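Local coordinates for protein acetate kinase (Entamoeba histolytica, PDB 4H0O) that is a pyrophosphate-dependent acetate kinase of the ASKHA superfamily, probably magnesium-dependent, that interconverts acetate and acetyl phosphate, at residues 186-191 with 217-222; 163-168 with 225-230. All blocks are in the same frame, centred on the assembly; numbering follows the deposited sequence.

Interaction 1: residues 186-191 with 217-222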
# COMPACT_ATOMS: atom_id res chain seq x y z
N LEU B 186 -19.14 6.20 -8.61
CA LEU B 186 -20.06 6.48 -9.71
C LEU B 186 -19.40 6.24 -11.07
O LEU B 186 -20.02 5.72 -11.99
CB LEU B 186 -20.58 7.92 -9.60
CG LEU B 186 -21.44 8.22 -8.37
CD1 LEU B 186 -21.71 9.71 -8.24
CD2 LEU B 186 -22.75 7.45 -8.46
N SER B 187 -18.14 6.64 -11.18
CA SER B 187 -17.35 6.39 -12.38
C SER B 187 -17.22 4.89 -12.66
O SER B 187 -17.42 4.43 -13.79
CB SER B 187 -15.96 7.03 -12.22
OG SER B 187 -15.10 6.71 -13.30
N TYR B 188 -16.92 4.12 -11.61
CA TYR B 188 -16.77 2.68 -11.73
C TYR B 188 -18.05 1.97 -12.18
O TYR B 188 -18.02 1.18 -13.12
CB TYR B 188 -16.27 2.08 -10.40
CG TYR B 188 -14.82 2.40 -10.11
CD1 TYR B 188 -13.85 2.24 -11.09
CD2 TYR B 188 -14.42 2.86 -8.86
CE1 TYR B 188 -12.53 2.53 -10.84
CE2 TYR B 188 -13.10 3.15 -8.60
CZ TYR B 188 -12.15 2.98 -9.60
OH TYR B 188 -10.83 3.27 -9.36
N GLU B 189 -19.17 2.26 -11.52
CA GLU B 189 -20.42 1.58 -11.88
C GLU B 189 -20.96 2.04 -13.23
O GLU B 189 -21.70 1.32 -13.89
CB GLU B 189 -21.48 1.67 -10.77
CG GLU B 189 -21.77 3.06 -10.25
CD GLU B 189 -22.66 3.03 -9.02
OE1 GLU B 189 -23.66 2.27 -9.02
OE2 GLU B 189 -22.37 3.77 -8.05
N TYR B 190 -20.56 3.24 -13.66
CA TYR B 190 -20.91 3.69 -15.00
C TYR B 190 -20.13 2.90 -16.05
O TYR B 190 -20.69 2.46 -17.05
CB TYR B 190 -20.62 5.19 -15.18
CG TYR B 190 -20.88 5.66 -16.59
CD1 TYR B 190 -22.16 5.98 -17.02
CD2 TYR B 190 -19.83 5.79 -17.50
CE1 TYR B 190 -22.40 6.42 -18.31
CE2 TYR B 190 -20.06 6.22 -18.80
CZ TYR B 190 -21.35 6.54 -19.20
OH TYR B 190 -21.59 6.97 -20.48
N VAL B 191 -18.83 2.76 -15.82
CA VAL B 191 -17.96 2.02 -16.74
C VAL B 191 -18.37 0.56 -16.83
O VAL B 191 -18.51 0.01 -17.92
CB VAL B 191 -16.48 2.14 -16.33
CG1 VAL B 191 -15.63 1.14 -17.10
CG2 VAL B 191 -15.97 3.56 -16.56
N SER B 217 -7.58 6.22 -8.50
CA SER B 217 -7.77 4.98 -7.76
C SER B 217 -7.92 3.78 -8.70
O SER B 217 -8.15 3.94 -9.90
CB SER B 217 -8.99 5.08 -6.84
OG SER B 217 -10.20 5.04 -7.58
N CYS B 218 -7.78 2.58 -8.14
CA CYS B 218 -8.07 1.34 -8.85
C CYS B 218 -9.15 0.59 -8.11
O CYS B 218 -9.29 0.72 -6.89
CB CYS B 218 -6.82 0.46 -8.93
SG CYS B 218 -5.54 1.08 -10.03
N CYS B 219 -9.92 -0.22 -8.83
CA CYS B 219 -10.96 -1.02 -8.21
C CYS B 219 -10.96 -2.46 -8.73
O CYS B 219 -10.96 -2.69 -9.94
CB CYS B 219 -12.33 -0.39 -8.44
SG CYS B 219 -13.67 -1.16 -7.50
N GLY B 220 -10.95 -3.42 -7.81
CA GLY B 220 -11.08 -4.81 -8.19
C GLY B 220 -12.55 -5.17 -8.23
O GLY B 220 -13.26 -5.05 -7.23
N ILE B 221 -13.03 -5.61 -9.40
CA ILE B 221 -14.45 -5.86 -9.59
C ILE B 221 -14.75 -7.31 -9.97
O ILE B 221 -14.28 -7.81 -11.00
CB ILE B 221 -15.03 -4.90 -10.65
CG1 ILE B 221 -14.83 -3.45 -10.19
CG2 ILE B 221 -16.50 -5.19 -10.89
CD1 ILE B 221 -15.07 -2.42 -11.26
N VAL B 222 -15.52 -7.99 -9.12
CA VAL B 222 -15.90 -9.38 -9.36
C VAL B 222 -17.38 -9.47 -9.70
O VAL B 222 -18.23 -9.19 -8.85
CB VAL B 222 -15.58 -10.27 -8.14
CG1 VAL B 222 -15.98 -11.72 -8.42
CG2 VAL B 222 -14.11 -10.18 -7.80
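Tyr188 is held by two alternate residues of the strand, both pointing toward the helix: Ser217 at the edge of its ring and Cys219 over one face. The phenol oxygen OH lies 2.6 Å from Ser217 OG, a short hydrogen bond in which either hydroxyl could be the donor; OG sits near the ring plane, so the bond leaves the ring edgewise. Cys219 instead puts its CB 3.6 Å from the centroid of the Tyr188 ring, only 12° off the normal, which defines a CH-pi contact over the middle of the face. Its SG follows over the same face at 4.5 Å from that centroid, adding a sulfur-aromatic contact. The ring can reach both because CG of Tyr188 is anti to the carbonyl carbon (chi1 -72°), sending the side chain off the helix toward the strand. It bridges segment axes that approach no closer than 10.3 Å and cross at -47°.

This is helix-on-sheet packing within the ribonuclease H-like fold. Helix 185-195 lies against one face of the mixed sheet containing strand 216-222, while Cys218, pointing to the other face, packs on Leu313, Thr316 and Leu320 of helix 299-324. All four touching residues are buried, and 200 Å² of surface is lost between the segments.

Beyond this first shell, Ser217 OG also hydrogen-bonds ND1 of His184, predicted to stabilise the transition state. Ser217 probably helps orient His184 as a second-shell residue, with Tyr188 holding the serine from one layer further out. Phe157 packs against Tyr188, and His158 against Cys219. The preceding helix residue, Ser187, hydrogen-bonds through OG to His210 and Asn388, while Leu186 N makes a weak hydrogen bond to OD1 of Asp154, the predicted proton donor/acceptor.

Interaction 2: residues 163-168 with 225-230; sequences QAERTY and KSFDTS
A classic beta bulge in the edge strand 225-229, where the two residues Phe227 and Asp228 pair with the single residue Gly220 on strand 216-222, meets Glu165 of the short helix 163-166. The evidence for the bulge is this doubled pairing together with the helical-range psi of Phe227, -49°, in an otherwise extended strand. Glu165 lies next to Asp228, their CA atoms 6.4 Å apart, and its side chain reaches across to the neighbouring phenylalanine as well.

The bend at chi2 (-81°) brings the Glu165 carboxylate alongside the Phe227 ring. Its OE1 comes to 3.6 Å from Phe227 CE2, with the carboxylate and ring planes 55° apart, an oblique approach. Nearer the backbone, Glu165 CB packs 3.9 Å from Asp228 OD1. Glu165 O is 3.7 Å from that same OD1, an approach of two acceptors that is probably unfavourable. The contact as a whole buries 153 Å², without hydrogen bonding across the segments.

The two carboxylates are close: Glu165 OE1 is 4.1 Å from Asp228 OD2. Glu323 of helix 299-324 brings a third acidic group near both, so their affinities for protons may be raised. Lys180 forms a long, weak ion pair with Asp228 OD1, and Lys315 of the second subunit does likewise with OD2, which should partly offset the repulsion. Asp228 OD1 also accepts a weak hydrogen bond of 2.8 Å from Thr229 N. Lys311 of the second subunit packs on Glu165, placing this acidic cluster beside the dimer interface. A classic bulge brings two consecutive side chains to roughly the same side of the sheet; here Asp228 points toward helix 163-166 and the Phe227 ring reaches Glu165, in an outermost strand of the six-stranded sheet.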
# COMPACT_ATOMS: atom_id res chain seq x y z
N GLN B 163 -16.02 -6.76 5.28
CA GLN B 163 -15.38 -6.19 6.46
C GLN B 163 -13.86 -6.35 6.47
O GLN B 163 -13.13 -5.41 6.78
CB GLN B 163 -15.97 -6.80 7.74
CG GLN B 163 -15.36 -6.25 9.03
CD GLN B 163 -15.88 -6.93 10.28
OE1 GLN B 163 -16.48 -8.01 10.21
NE2 GLN B 163 -15.66 -6.31 11.43
N ALA B 164 -13.39 -7.54 6.11
CA ALA B 164 -11.96 -7.83 6.10
C ALA B 164 -11.18 -6.92 5.16
O ALA B 164 -10.01 -6.63 5.39
CB ALA B 164 -11.72 -9.29 5.75
N GLU B 165 -11.85 -6.47 4.09
CA GLU B 165 -11.21 -5.63 3.09
C GLU B 165 -11.33 -4.15 3.45
O GLU B 165 -10.58 -3.31 2.93
CB GLU B 165 -11.83 -5.88 1.71
CG GLU B 165 -12.26 -7.33 1.47
CD GLU B 165 -11.11 -8.22 1.08
OE1 GLU B 165 -10.28 -7.79 0.24
OE2 GLU B 165 -11.02 -9.36 1.60
N ARG B 166 -12.27 -3.82 4.33
CA ARG B 166 -12.48 -2.44 4.77
C ARG B 166 -11.73 -2.15 6.06
O ARG B 166 -11.67 -0.99 6.50
CB ARG B 166 -13.97 -2.16 5.00
CG ARG B 166 -14.85 -2.19 3.76
CD ARG B 166 -16.29 -1.83 4.10
NE ARG B 166 -16.42 -0.44 4.54
CZ ARG B 166 -17.42 0.03 5.28
NH1 ARG B 166 -18.38 -0.78 5.69
NH2 ARG B 166 -17.45 1.31 5.62
N THR B 167 -11.17 -3.19 6.67
CA THR B 167 -10.61 -3.10 8.01
C THR B 167 -9.09 -2.95 8.04
O THR B 167 -8.36 -3.78 7.47
CB THR B 167 -10.98 -4.33 8.86
OG1 THR B 167 -12.41 -4.44 8.94
CG2 THR B 167 -10.41 -4.22 10.27
N TYR B 168 -8.61 -1.92 8.72
CA TYR B 168 -7.18 -1.75 8.95
C TYR B 168 -6.76 -2.47 10.23
O TYR B 168 -7.50 -2.51 11.21
CB TYR B 168 -6.82 -0.27 9.02
CG TYR B 168 -6.97 0.45 7.70
CD1 TYR B 168 -6.08 0.22 6.66
CD2 TYR B 168 -8.00 1.36 7.49
CE1 TYR B 168 -6.21 0.86 5.44
CE2 TYR B 168 -8.15 2.01 6.27
CZ TYR B 168 -7.24 1.76 5.26
OH TYR B 168 -7.37 2.40 4.05
N LYS B 225 -19.38 -6.18 -9.20
CA LYS B 225 -19.37 -5.59 -7.86
C LYS B 225 -17.96 -5.30 -7.34
O LYS B 225 -17.04 -6.09 -7.55
CB LYS B 225 -20.15 -6.47 -6.88
CG LYS B 225 -21.66 -6.37 -7.06
CD LYS B 225 -22.35 -7.72 -6.95
CE LYS B 225 -22.55 -8.15 -5.51
NZ LYS B 225 -23.30 -9.43 -5.43
N SER B 226 -17.82 -4.16 -6.67
CA SER B 226 -16.55 -3.79 -6.05
C SER B 226 -16.16 -4.83 -5.00
O SER B 226 -16.94 -5.11 -4.09
CB SER B 226 -16.66 -2.41 -5.41
OG SER B 226 -15.46 -2.04 -4.76
N PHE B 227 -14.97 -5.41 -5.14
CA PHE B 227 -14.45 -6.35 -4.16
C PHE B 227 -13.46 -5.62 -3.25
O PHE B 227 -13.53 -5.72 -2.02
CB PHE B 227 -13.77 -7.54 -4.84
CG PHE B 227 -13.36 -8.63 -3.89
CD1 PHE B 227 -14.23 -9.66 -3.58
CD2 PHE B 227 -12.09 -8.63 -3.31
CE1 PHE B 227 -13.85 -10.67 -2.70
CE2 PHE B 227 -11.71 -9.63 -2.44
CZ PHE B 227 -12.59 -10.65 -2.13
N ASP B 228 -12.54 -4.88 -3.85
CA ASP B 228 -11.66 -4.01 -3.08
C ASP B 228 -11.27 -2.80 -3.91
O ASP B 228 -11.47 -2.78 -5.13
CB ASP B 228 -10.41 -4.76 -2.59
CG ASP B 228 -9.73 -4.04 -1.44
OD1 ASP B 228 -10.38 -3.19 -0.79
OD2 ASP B 228 -8.55 -4.33 -1.17
N THR B 229 -10.71 -1.79 -3.25
CA THR B 229 -10.36 -0.55 -3.94
C THR B 229 -9.15 0.14 -3.32
O THR B 229 -8.72 -0.19 -2.21
CB THR B 229 -11.55 0.42 -3.97
OG1 THR B 229 -11.29 1.48 -4.91
CG2 THR B 229 -11.79 1.02 -2.59
N SER B 230 -8.62 1.12 -4.04
CA SER B 230 -7.32 1.70 -3.75
C SER B 230 -7.33 2.75 -2.64
O SER B 230 -6.43 2.80 -1.80
CB SER B 230 -6.75 2.31 -5.03
OG SER B 230 -5.34 2.38 -4.97

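In the fold
Both interactions use the same sheet. Strands 216-222 and 225-229 are sequential, antiparallel neighbours, joined by probable hydrogen bonds from Phe227 N to Gly220 O (2.7 Å) and between Gly220 N and Asp228 O (2.8 Å), and interaction 1 is nested along the chain inside the loop closed by interaction 2. Their centres lie 13 Å apart. Interaction 1 is core: its touching residues are all buried, its centre is about 10 Å from the centre of the chain, and a hydroxyl-hydroxyl hydrogen bond and CH-pi and sulfur-aromatic contacts carry it close to the predicted catalytic residues. Interaction 2, its centre about 18 Å from the chain's centre, is partly buried, carries like charges and oblique packing, and adjoins the second subunit.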